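PDB 1IUH: 2'-5' RNA Ligase from Thermus thermophilus, which belongs to the LigT-like phosphoesterases of the 2H superfamily, compact enzymes built from two similar alpha/beta lobes. Local coordinates for residues 1-13 against 150-162. Numbering follows the deposited sequence.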
# COMPACT_ATOMS: atom_id res chain seq x y z
N MET A 1 8.62 16.00 -3.51
CA MET A 1 7.58 14.97 -3.71
C MET A 1 7.56 13.88 -2.63
O MET A 1 8.57 13.34 -2.22
CB MET A 1 7.76 14.30 -5.04
CG MET A 1 8.03 15.21 -6.22
SD MET A 1 7.80 14.31 -7.77
CE MET A 1 6.56 15.31 -8.57
N ARG A 2 6.38 13.57 -2.18
CA ARG A 2 6.17 12.54 -1.20
C ARG A 2 5.79 11.35 -2.07
O ARG A 2 4.77 11.32 -2.77
CB ARG A 2 5.05 13.02 -0.32
CG ARG A 2 4.50 12.05 0.63
CD ARG A 2 3.18 12.64 1.14
NE ARG A 2 2.58 11.82 2.17
CZ ARG A 2 2.91 11.87 3.47
NH1 ARG A 2 3.85 12.73 3.90
NH2 ARG A 2 2.31 11.03 4.31
N LEU A 3 6.67 10.37 -2.08
CA LEU A 3 6.50 9.20 -2.94
C LEU A 3 6.39 7.87 -2.20
O LEU A 3 6.90 7.74 -1.08
CB LEU A 3 7.72 9.11 -3.85
CG LEU A 3 8.05 10.31 -4.75
CD1 LEU A 3 9.47 10.21 -5.21
CD2 LEU A 3 7.10 10.33 -5.95
N PHE A 4 5.75 6.90 -2.84
CA PHE A 4 5.65 5.52 -2.33
C PHE A 4 5.42 4.55 -3.50
O PHE A 4 4.98 4.95 -4.59
CB PHE A 4 4.52 5.36 -1.29
CG PHE A 4 3.11 5.54 -1.83
CD1 PHE A 4 2.32 4.44 -2.13
CD2 PHE A 4 2.54 6.80 -1.99
CE1 PHE A 4 0.98 4.59 -2.58
CE2 PHE A 4 1.19 6.95 -2.44
CZ PHE A 4 0.43 5.83 -2.73
N TYR A 5 5.82 3.29 -3.28
CA TYR A 5 5.54 2.22 -4.25
C TYR A 5 4.29 1.46 -3.73
O TYR A 5 4.14 1.20 -2.54
CB TYR A 5 6.72 1.23 -4.44
CG TYR A 5 7.96 1.81 -5.11
CD1 TYR A 5 9.03 2.24 -4.32
CD2 TYR A 5 8.10 1.89 -6.52
CE1 TYR A 5 10.22 2.72 -4.89
CE2 TYR A 5 9.31 2.39 -7.12
CZ TYR A 5 10.35 2.79 -6.27
OH TYR A 5 11.56 3.26 -6.69
N ALA A 6 3.41 1.09 -4.64
CA ALA A 6 2.22 0.41 -4.22
C ALA A 6 1.64 -0.49 -5.29
O ALA A 6 1.99 -0.39 -6.46
CB ALA A 6 1.14 1.48 -3.79
N VAL A 7 0.73 -1.34 -4.87
CA VAL A 7 0.03 -2.21 -5.78
C VAL A 7 -1.42 -1.71 -5.82
O VAL A 7 -2.06 -1.58 -4.76
CB VAL A 7 0.02 -3.65 -5.28
CG1 VAL A 7 -1.08 -4.47 -6.04
CG2 VAL A 7 1.32 -4.23 -5.43
N PHE A 8 -1.93 -1.41 -7.00
CA PHE A 8 -3.33 -1.03 -7.14
C PHE A 8 -4.09 -2.33 -7.42
O PHE A 8 -3.49 -3.36 -7.78
CB PHE A 8 -3.54 0.06 -8.19
CG PHE A 8 -3.18 1.41 -7.67
CD1 PHE A 8 -1.94 1.98 -7.99
CD2 PHE A 8 -4.01 2.04 -6.75
CE1 PHE A 8 -1.52 3.16 -7.40
CE2 PHE A 8 -3.63 3.19 -6.14
CZ PHE A 8 -2.36 3.78 -6.47
N LEU A 9 -5.40 -2.27 -7.26
CA LEU A 9 -6.19 -3.46 -7.28
C LEU A 9 -7.21 -3.58 -8.37
O LEU A 9 -7.69 -2.57 -8.91
CB LEU A 9 -6.84 -3.57 -5.89
CG LEU A 9 -5.77 -3.25 -4.83
CD1 LEU A 9 -6.42 -2.73 -3.55
CD2 LEU A 9 -4.92 -4.44 -4.54
N PRO A 10 -7.56 -4.83 -8.73
CA PRO A 10 -8.54 -5.02 -9.79
C PRO A 10 -9.99 -4.92 -9.28
O PRO A 10 -10.28 -4.97 -8.08
CB PRO A 10 -8.19 -6.40 -10.34
CG PRO A 10 -7.85 -7.19 -9.06
CD PRO A 10 -7.06 -6.14 -8.22
N GLU A 11 -10.89 -4.75 -10.22
CA GLU A 11 -12.29 -4.64 -9.92
C GLU A 11 -12.88 -5.58 -8.82
O GLU A 11 -13.48 -5.12 -7.83
CB GLU A 11 -13.02 -4.76 -11.28
CG GLU A 11 -14.52 -4.88 -11.21
CD GLU A 11 -15.19 -4.02 -12.28
OE1 GLU A 11 -14.70 -4.01 -13.44
OE2 GLU A 11 -16.21 -3.35 -11.95
N GLU A 12 -12.73 -6.89 -8.94
CA GLU A 12 -13.35 -7.74 -7.93
C GLU A 12 -12.80 -7.55 -6.54
O GLU A 12 -13.51 -7.84 -5.55
CB GLU A 12 -13.21 -9.20 -8.31
CG GLU A 12 -12.63 -9.34 -9.67
CD GLU A 12 -11.11 -9.22 -9.72
OE1 GLU A 12 -10.39 -10.06 -9.15
OE2 GLU A 12 -10.65 -8.28 -10.39
N VAL A 13 -11.54 -7.10 -6.46
CA VAL A 13 -10.91 -6.85 -5.19
C VAL A 13 -11.42 -5.53 -4.60
O VAL A 13 -11.79 -5.46 -3.40
CB VAL A 13 -9.39 -6.86 -5.38
CG1 VAL A 13 -8.66 -6.57 -4.04
CG2 VAL A 13 -8.99 -8.22 -5.97
N LEU A 150 -10.25 -14.32 -0.97
CA LEU A 150 -10.38 -13.95 -2.37
C LEU A 150 -8.97 -13.89 -2.99
O LEU A 150 -8.15 -13.10 -2.55
CB LEU A 150 -11.08 -12.60 -2.49
CG LEU A 150 -10.89 -11.89 -3.84
CD1 LEU A 150 -11.39 -12.79 -4.98
CD2 LEU A 150 -11.59 -10.53 -3.87
N GLU A 151 -8.71 -14.69 -4.03
CA GLU A 151 -7.41 -14.74 -4.69
C GLU A 151 -7.45 -13.87 -5.93
O GLU A 151 -8.45 -13.75 -6.58
CB GLU A 151 -7.01 -16.19 -5.08
CG GLU A 151 -5.52 -16.38 -5.39
CD GLU A 151 -5.11 -17.79 -5.94
OE1 GLU A 151 -5.17 -18.82 -5.24
OE2 GLU A 151 -4.69 -17.87 -7.12
N TRP A 152 -6.36 -13.21 -6.24
CA TRP A 152 -6.34 -12.43 -7.45
C TRP A 152 -4.90 -12.41 -7.96
O TRP A 152 -3.96 -12.67 -7.19
CB TRP A 152 -6.88 -11.03 -7.19
CG TRP A 152 -5.88 -10.02 -6.81
CD1 TRP A 152 -5.28 -9.11 -7.64
CD2 TRP A 152 -5.50 -9.63 -5.48
NE1 TRP A 152 -4.60 -8.19 -6.92
CE2 TRP A 152 -4.71 -8.47 -5.60
CE3 TRP A 152 -5.77 -10.16 -4.20
CZ2 TRP A 152 -4.17 -7.80 -4.49
CZ3 TRP A 152 -5.25 -9.51 -3.10
CH2 TRP A 152 -4.46 -8.34 -3.23
N PRO A 153 -4.71 -12.13 -9.24
CA PRO A 153 -3.39 -12.05 -9.92
C PRO A 153 -2.70 -10.71 -9.77
O PRO A 153 -3.23 -9.73 -10.27
CB PRO A 153 -3.76 -12.29 -11.42
CG PRO A 153 -5.09 -13.04 -11.36
CD PRO A 153 -5.79 -12.25 -10.24
N VAL A 154 -1.53 -10.63 -9.14
CA VAL A 154 -0.82 -9.32 -9.06
C VAL A 154 0.14 -9.27 -10.24
O VAL A 154 1.06 -10.07 -10.30
CB VAL A 154 -0.00 -9.16 -7.75
CG1 VAL A 154 0.72 -7.85 -7.74
CG2 VAL A 154 -0.93 -9.27 -6.52
N GLU A 155 -0.10 -8.33 -11.17
CA GLU A 155 0.67 -8.17 -12.41
C GLU A 155 1.62 -7.01 -12.47
O GLU A 155 2.34 -6.85 -13.45
CB GLU A 155 -0.25 -8.01 -13.57
CG GLU A 155 -1.50 -8.69 -13.34
CD GLU A 155 -1.65 -9.88 -14.20
OE1 GLU A 155 -0.60 -10.55 -14.44
OE2 GLU A 155 -2.82 -10.15 -14.63
N GLY A 156 1.62 -6.16 -11.44
CA GLY A 156 2.54 -5.03 -11.48
C GLY A 156 2.30 -4.07 -10.36
O GLY A 156 1.45 -4.32 -9.52
N PHE A 157 3.05 -2.99 -10.32
CA PHE A 157 2.89 -2.00 -9.25
C PHE A 157 3.28 -0.63 -9.76
O PHE A 157 3.65 -0.48 -10.93
CB PHE A 157 3.74 -2.40 -8.06
CG PHE A 157 5.19 -2.45 -8.38
CD1 PHE A 157 6.06 -1.40 -7.99
CD2 PHE A 157 5.72 -3.51 -9.14
CE1 PHE A 157 7.44 -1.42 -8.36
CE2 PHE A 157 7.09 -3.53 -9.51
CZ PHE A 157 7.95 -2.48 -9.12
N ALA A 158 3.21 0.39 -8.92
CA ALA A 158 3.52 1.73 -9.38
C ALA A 158 4.25 2.61 -8.41
O ALA A 158 4.28 2.31 -7.20
CB ALA A 158 2.21 2.42 -9.79
N LEU A 159 4.82 3.69 -8.96
CA LEU A 159 5.52 4.71 -8.22
C LEU A 159 4.48 5.78 -8.30
O LEU A 159 4.07 6.16 -9.39
CB LEU A 159 6.77 5.19 -8.93
CG LEU A 159 7.47 6.37 -8.20
CD1 LEU A 159 7.84 5.95 -6.76
CD2 LEU A 159 8.71 6.82 -8.97
N VAL A 160 4.06 6.26 -7.14
CA VAL A 160 3.00 7.24 -6.98
C VAL A 160 3.38 8.44 -6.12
O VAL A 160 4.09 8.31 -5.11
CB VAL A 160 1.76 6.56 -6.21
CG1 VAL A 160 0.50 7.48 -6.25
CG2 VAL A 160 1.51 5.17 -6.73
N ARG A 161 2.90 9.60 -6.51
CA ARG A 161 3.10 10.80 -5.71
C ARG A 161 1.81 11.06 -4.92
O ARG A 161 0.72 10.82 -5.40
CB ARG A 161 3.37 12.01 -6.60
CG ARG A 161 3.71 13.26 -5.76
CD ARG A 161 3.64 14.51 -6.60
NE ARG A 161 4.07 15.71 -5.88
CZ ARG A 161 4.27 16.85 -6.50
NH1 ARG A 161 4.05 16.90 -7.80
NH2 ARG A 161 4.75 17.90 -5.84
N SER A 162 1.94 11.54 -3.71
CA SER A 162 0.79 11.86 -2.89
C SER A 162 0.95 13.31 -2.53
O SER A 162 2.04 13.74 -2.22
CB SER A 162 0.77 11.04 -1.59
OG SER A 162 -0.39 11.32 -0.81
O HOH W 1 0.48 9.26 1.60
O HOH W 2 3.70 15.62 -3.01
O HOH W 3 -2.85 -6.19 -8.05
O HOH W 4 -1.13 -2.50 -9.52
O HOH W 5 -9.54 -12.54 -8.50
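Val13 CG2 sits on one face of the Trp152 indole, 3.9 Å from the centroid of the five-membered ring, in a CH-pi contact, while CG2 of Val154, two residues along the same chain, lies on the opposite face. At the indole edge, in plane, a water accepts from Trp152 NE1 at 2.9 Å and donates to Phe8 O, so a single water links the indole N-H to the backbone of 1-13. Leu9 CD2 and the Pro10 ring reach the indole obliquely.

Further along, Val160 CB lies over one face of Phe4, 4.0 Å from the ring centroid. Phe4 CG stands between its own N and carbonyl carbon (chi1 67°), which lays the ring alongside Val160; Phe8 turns an edge to the same valine, CE1 to CG2 3.7 Å. On the opposite face of the sheet, Leu159 CD1 lies over a face of Tyr5, and Tyr5 CD2 meets the rim of Phe157 in its plane; Tyr5 OH is hydrogen-bonded to Tyr56 O.

Between the Phe4-Val160 and Tyr5-Leu159 faces, strands 2-8 and 156-162 run antiparallel, with the Trp152 group past the end of their ladder. Ala6 and Ala158 exchange two backbone hydrogen bonds, as do Phe4 and Val160, with Val160 N to Phe4 O at 3.0 Å. Strand 39-47 pairs with the other edge of 2-8, and helix 96-113 packs on the Tyr5 and Phe157 side. The N-terminal strand thus joins a late strand in the antiparallel sheet of the two-lobed 2H phosphoesterase fold.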